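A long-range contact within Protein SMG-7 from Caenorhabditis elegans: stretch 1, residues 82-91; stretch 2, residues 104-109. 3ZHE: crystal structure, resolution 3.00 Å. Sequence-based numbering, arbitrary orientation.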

ATOM      1  N   LEU B  82      -8.954   4.330  11.752  1.00 62.83           N
ATOM      2  CA  LEU B  82      -8.914   4.659  10.328  1.00 68.47           C
ATOM      3  C   LEU B  82      -8.154   3.613   9.512  1.00 71.33           C
ATOM      4  O   LEU B  82      -8.623   3.177   8.451  1.00 61.40           O
ATOM      5  CB  LEU B  82      -8.308   6.046  10.114  1.00 61.62           C
ATOM      6  CG  LEU B  82      -8.558   6.696   8.753  1.00 70.63           C
ATOM      7  CD1 LEU B  82     -10.044   6.713   8.440  1.00 66.72           C
ATOM      8  CD2 LEU B  82      -7.997   8.108   8.735  1.00 67.74           C
ATOM      9  N   THR B  83      -6.982   3.215  10.006  1.00 70.16           N
ATOM     10  CA  THR B  83      -6.192   2.181   9.344  1.00 66.64           C
ATOM     11  C   THR B  83      -7.011   0.904   9.184  1.00 66.99           C
ATOM     12  O   THR B  83      -7.069   0.315   8.097  1.00 70.31           O
ATOM     13  CB  THR B  83      -4.902   1.872  10.129  1.00 71.55           C
ATOM     14  OG1 THR B  83      -4.010   2.987  10.038  1.00 74.59           O
ATOM     15  CG2 THR B  83      -4.212   0.640   9.569  1.00 68.70           C
ATOM     16  N   ASP B  84      -7.659   0.497  10.271  1.00 70.26           N
ATOM     17  CA  ASP B  84      -8.494  -0.697  10.244  1.00 73.01           C
ATOM     18  C   ASP B  84      -9.678  -0.549   9.295  1.00 71.85           C
ATOM     19  O   ASP B  84     -10.126  -1.530   8.708  1.00 61.05           O
ATOM     20  CB  ASP B  84      -8.962  -1.074  11.651  1.00 76.00           C
ATOM     21  CG  ASP B  84      -7.869  -1.734  12.463  1.00 88.15           C
ATOM     22  OD1 ASP B  84      -6.851  -2.139  11.862  1.00 90.16           O
ATOM     23  OD2 ASP B  84      -8.030  -1.860  13.695  1.00 96.65           O
ATOM     24  N   LEU B  85     -10.177   0.674   9.141  1.00 73.37           N
ATOM     25  CA  LEU B  85     -11.231   0.943   8.166  1.00 73.73           C
ATOM     26  C   LEU B  85     -10.730   0.661   6.755  1.00 79.26           C
ATOM     27  O   LEU B  85     -11.361  -0.086   5.997  1.00 77.96           O
ATOM     28  CB  LEU B  85     -11.712   2.392   8.267  1.00 66.60           C
ATOM     29  CG  LEU B  85     -12.692   2.845   7.181  1.00 66.52           C
ATOM     30  CD1 LEU B  85     -13.994   2.054   7.244  1.00 61.39           C
ATOM     31  CD2 LEU B  85     -12.964   4.339   7.289  1.00 67.29           C
ATOM     32  N   SER B  86      -9.590   1.259   6.414  1.00 81.12           N
ATOM     33  CA  SER B  86      -9.001   1.074   5.088  1.00 76.09           C
ATOM     34  C   SER B  86      -8.756  -0.402   4.793  1.00 76.80           C
ATOM     35  O   SER B  86      -9.132  -0.909   3.729  1.00 76.42           O
ATOM     36  CB  SER B  86      -7.687   1.848   4.970  1.00 72.03           C
ATOM     37  OG  SER B  86      -7.092   1.651   3.698  1.00 76.19           O
ATOM     38  N   LEU B  87      -8.132  -1.089   5.744  1.00 73.00           N
ATOM     39  CA  LEU B  87      -7.812  -2.504   5.579  1.00 70.11           C
ATOM     40  C   LEU B  87      -9.055  -3.384   5.471  1.00 74.16           C
ATOM     41  O   LEU B  87      -9.087  -4.335   4.690  1.00 77.81           O
ATOM     42  CB  LEU B  87      -6.915  -2.985   6.718  1.00 68.32           C
ATOM     43  CG  LEU B  87      -5.514  -2.376   6.712  1.00 71.66           C
ATOM     44  CD1 LEU B  87      -4.676  -2.948   7.839  1.00 75.96           C
ATOM     45  CD2 LEU B  87      -4.855  -2.624   5.368  1.00 63.13           C
ATOM     46  N   LEU B  88     -10.074  -3.064   6.261  1.00 75.99           N
ATOM     47  CA  LEU B  88     -11.336  -3.794   6.211  1.00 73.14           C
ATOM     48  C   LEU B  88     -12.018  -3.605   4.864  1.00 75.45           C
ATOM     49  O   LEU B  88     -12.661  -4.523   4.354  1.00 69.79           O
ATOM     50  CB  LEU B  88     -12.272  -3.368   7.344  1.00 68.39           C
ATOM     51  CG  LEU B  88     -12.145  -4.142   8.657  1.00 75.00           C
ATOM     52  CD1 LEU B  88     -13.096  -3.587   9.706  1.00 77.09           C
ATOM     53  CD2 LEU B  88     -12.411  -5.619   8.422  1.00 78.95           C
ATOM     54  N   VAL B  89     -11.880  -2.414   4.289  1.00 83.56           N
ATOM     55  CA  VAL B  89     -12.403  -2.174   2.949  1.00 82.75           C
ATOM     56  C   VAL B  89     -11.636  -2.992   1.910  1.00 88.70           C
ATOM     57  O   VAL B  89     -12.244  -3.642   1.056  1.00 88.59           O
ATOM     58  CB  VAL B  89     -12.389  -0.677   2.581  1.00 81.20           C
ATOM     59  CG1 VAL B  89     -12.465  -0.498   1.073  1.00 80.85           C
ATOM     60  CG2 VAL B  89     -13.542   0.038   3.269  1.00 86.17           C
ATOM     61  N   HIS B  90     -10.308  -2.973   1.998  1.00 92.14           N
ATOM     62  CA  HIS B  90      -9.469  -3.744   1.080  1.00 92.26           C
ATOM     63  C   HIS B  90      -9.761  -5.240   1.155  1.00 91.06           C
ATOM     64  O   HIS B  90      -9.797  -5.928   0.136  1.00 93.57           O
ATOM     65  CB  HIS B  90      -7.990  -3.507   1.382  1.00 96.37           C
ATOM     66  CG  HIS B  90      -7.418  -2.302   0.705  1.00103.13           C
ATOM     67  ND1 HIS B  90      -6.664  -1.362   1.373  1.00107.35           N
ATOM     68  CD2 HIS B  90      -7.479  -1.890  -0.583  1.00107.71           C
ATOM     69  CE1 HIS B  90      -6.291  -0.419   0.527  1.00106.32           C
ATOM     70  NE2 HIS B  90      -6.773  -0.715  -0.667  1.00108.02           N
ATOM     71  N   TYR B  91      -9.970  -5.724   2.373  1.00 87.30           N
ATOM     72  CA  TYR B  91     -10.173  -7.144   2.649  1.00 80.96           C
ATOM     73  C   TYR B  91     -11.366  -7.742   1.902  1.00 77.95           C
ATOM     74  O   TYR B  91     -11.386  -8.937   1.605  1.00 75.03           O
ATOM     75  CB  TYR B  91     -10.358  -7.335   4.157  1.00 79.93           C
ATOM     76  CG  TYR B  91     -10.259  -8.763   4.649  1.00 81.90           C
ATOM     77  CD1 TYR B  91      -9.035  -9.305   5.018  1.00 87.36           C
ATOM     78  CD2 TYR B  91     -11.391  -9.558   4.769  1.00 77.87           C
ATOM     79  CE1 TYR B  91      -8.938 -10.602   5.479  1.00 88.85           C
ATOM     80  CE2 TYR B  91     -11.305 -10.858   5.229  1.00 86.34           C
ATOM     81  CZ  TYR B  91     -10.076 -11.374   5.582  1.00 93.41           C
ATOM     82  OH  TYR B  91      -9.985 -12.668   6.041  1.00 99.31           O
ATOM     83  N   LYS B 104       1.775   0.842   2.677  1.00 85.22           N
ATOM     84  CA  LYS B 104       1.189  -0.489   2.579  1.00 87.99           C
ATOM     85  C   LYS B 104       0.391  -0.873   3.823  1.00 85.30           C
ATOM     86  O   LYS B 104      -0.340  -1.863   3.816  1.00 84.47           O
ATOM     87  CB  LYS B 104       2.270  -1.536   2.292  1.00 92.21           C
ATOM     88  CG  LYS B 104       3.106  -1.231   1.057  1.00 92.51           C
ATOM     89  CD  LYS B 104       3.492  -2.501   0.314  1.00 89.45           C
ATOM     90  CE  LYS B 104       4.221  -2.178  -0.981  1.00 86.89           C
ATOM     91  NZ  LYS B 104       3.466  -1.197  -1.810  1.00 87.67           N
ATOM     92  N   GLN B 105       0.530  -0.087   4.886  1.00 81.44           N
ATOM     93  CA  GLN B 105      -0.211  -0.332   6.119  1.00 79.28           C
ATOM     94  C   GLN B 105      -1.704  -0.096   5.917  1.00 78.07           C
ATOM     95  O   GLN B 105      -2.536  -0.684   6.606  1.00 79.15           O
ATOM     96  CB  GLN B 105       0.312   0.557   7.248  1.00 82.35           C
ATOM     97  CG  GLN B 105       1.728   0.232   7.676  1.00 91.13           C
ATOM     98  CD  GLN B 105       2.726   1.294   7.261  1.00101.15           C
ATOM     99  OE1 GLN B 105       2.446   2.491   7.340  1.00108.58           O
ATOM    100  NE2 GLN B 105       3.897   0.861   6.813  1.00101.54           N
ATOM    101  N   LEU B 106      -2.031   0.776   4.970  1.00 73.97           N
ATOM    102  CA  LEU B 106      -3.417   1.036   4.618  1.00 76.84           C
ATOM    103  C   LEU B 106      -3.798   0.158   3.440  1.00 77.87           C
ATOM    104  O   LEU B 106      -4.977  -0.071   3.178  1.00 63.27           O
ATOM    105  CB  LEU B 106      -3.602   2.500   4.218  1.00 78.22           C
ATOM    106  CG  LEU B 106      -2.904   3.578   5.047  1.00 81.82           C
ATOM    107  CD1 LEU B 106      -3.196   4.945   4.457  1.00 82.03           C
ATOM    108  CD2 LEU B 106      -3.338   3.516   6.501  1.00 84.42           C
ATOM    109  N   THR B 107      -2.785  -0.337   2.739  1.00 88.18           N
ATOM    110  CA  THR B 107      -2.991  -0.983   1.449  1.00 94.62           C
ATOM    111  C   THR B 107      -2.806  -2.500   1.476  1.00 94.68           C
ATOM    112  O   THR B 107      -3.650  -3.238   0.965  1.00 93.35           O
ATOM    113  CB  THR B 107      -2.040  -0.393   0.383  1.00 93.78           C
ATOM    114  OG1 THR B 107      -2.150   1.035   0.376  1.00100.77           O
ATOM    115  CG2 THR B 107      -2.374  -0.932  -0.997  1.00 93.94           C
ATOM    116  N   TRP B 108      -1.706  -2.949   2.078  1.00 93.70           N
ATOM    117  CA  TRP B 108      -1.229  -4.324   1.927  1.00 91.09           C
ATOM    118  C   TRP B 108      -0.970  -4.621   0.455  1.00 99.99           C
ATOM    119  O   TRP B 108      -0.646  -3.720  -0.316  1.00103.10           O
ATOM    120  CB  TRP B 108      -2.199  -5.341   2.535  1.00 81.19           C
ATOM    121  CG  TRP B 108      -2.144  -5.394   4.030  1.00 79.79           C
ATOM    122  CD1 TRP B 108      -1.147  -4.917   4.831  1.00 79.31           C
ATOM    123  CD2 TRP B 108      -3.132  -5.950   4.906  1.00 73.55           C
ATOM    124  NE1 TRP B 108      -1.453  -5.146   6.153  1.00 73.78           N
ATOM    125  CE2 TRP B 108      -2.667  -5.778   6.224  1.00 70.50           C
ATOM    126  CE3 TRP B 108      -4.365  -6.579   4.701  1.00 69.71           C
ATOM    127  CZ2 TRP B 108      -3.392  -6.212   7.335  1.00 64.75           C
ATOM    128  CZ3 TRP B 108      -5.084  -7.008   5.805  1.00 72.43           C
ATOM    129  CH2 TRP B 108      -4.596  -6.824   7.105  1.00 73.09           C
ATOM    130  N   THR B 109      -1.105  -5.885   0.071  1.00102.96           N
ATOM    131  CA  THR B 109      -0.872  -6.296  -1.308  1.00 97.12           C
ATOM    132  C   THR B 109      -2.009  -7.197  -1.775  1.00 93.47           C
ATOM    133  O   THR B 109      -2.698  -7.799  -0.955  1.00 98.05           O
ATOM    134  CB  THR B 109       0.472  -7.034  -1.449  1.00100.08           C
ATOM    135  OG1 THR B 109       0.530  -8.113  -0.507  1.00101.50           O
ATOM    136  CG2 THR B 109       1.630  -6.080  -1.191  1.00 72.84           C
TER

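Residues 82-91 are a segment of a longer, regular helix, and residues 104-109 pack against its side as a weakly bonded helical turn that ends in a loop; together they bury 407 Å² of surface, both sides summed. The contact falls on Thr83, Ser86, Leu87 and His90, whose three- and four-residue spacing places them along one face of the helix, while Leu85, Leu88 and Val89 stay clear of the second stretch. The CA of Thr83 is 5.6 Å from the CA of Leu106. Its side chain points sideways and touches the second stretch with both branches: CG2 of Thr83 lies 3.7 Å from the carbonyl O of Gln105, and OG1 of Thr83 packs 3.6 Å from CD2 of Leu106, its polar needs being met elsewhere in the structure.

One turn on, Ser86 points toward the second stretch, and its t rotamer carries OG to the carbonyl O of Leu106, to which it donates a 2.8 Å hydrogen bond. A short side chain suits the place, since OG of Ser86 is also 3.6 Å from CB of Leu106. The CA-to-CB bond of Leu106 points away overall, though CB touches the helix and CD2 reaches Thr83; the residue is buried, with 81 Å² covered by stretch 1.

Leu87, covered over 82 Å², supplies the main apolar surface of stretch 1. With chi1 in m and chi2 in t, its two methyls reach the second stretch at different points. CD2 of Leu87 sits 3.3 Å from O of Gln105 and 3.4 Å from O of Leu106, and also lies over the face of the Trp108 indole, 3.9 Å from the centroid of the five-membered ring and 17° off its normal, a CH-pi contact. CD1 of Leu87 packs over the same ring system, 3.5 Å from CZ2 of Trp108. Trp108 is the first residue to leave helical geometry, with positive phi; its CA-to-CB bond points sideways, but the end of the side chain comes nearer to the helix, offering a broad flat surface to the leucine.

His90 adds a second donor to the carbonyl already used by Ser86: ND1 of His90 lies 2.8 Å from O of Leu106, near the imidazole plane, but the angle of 121° at the hydrogen makes this bond weak. The ring also packs against the backbone, with CE1 of His90 3.5 Å from CA of Thr107 and the carbonyl O of Thr107 over one face. Two polar side chains thus converge on a single carbonyl.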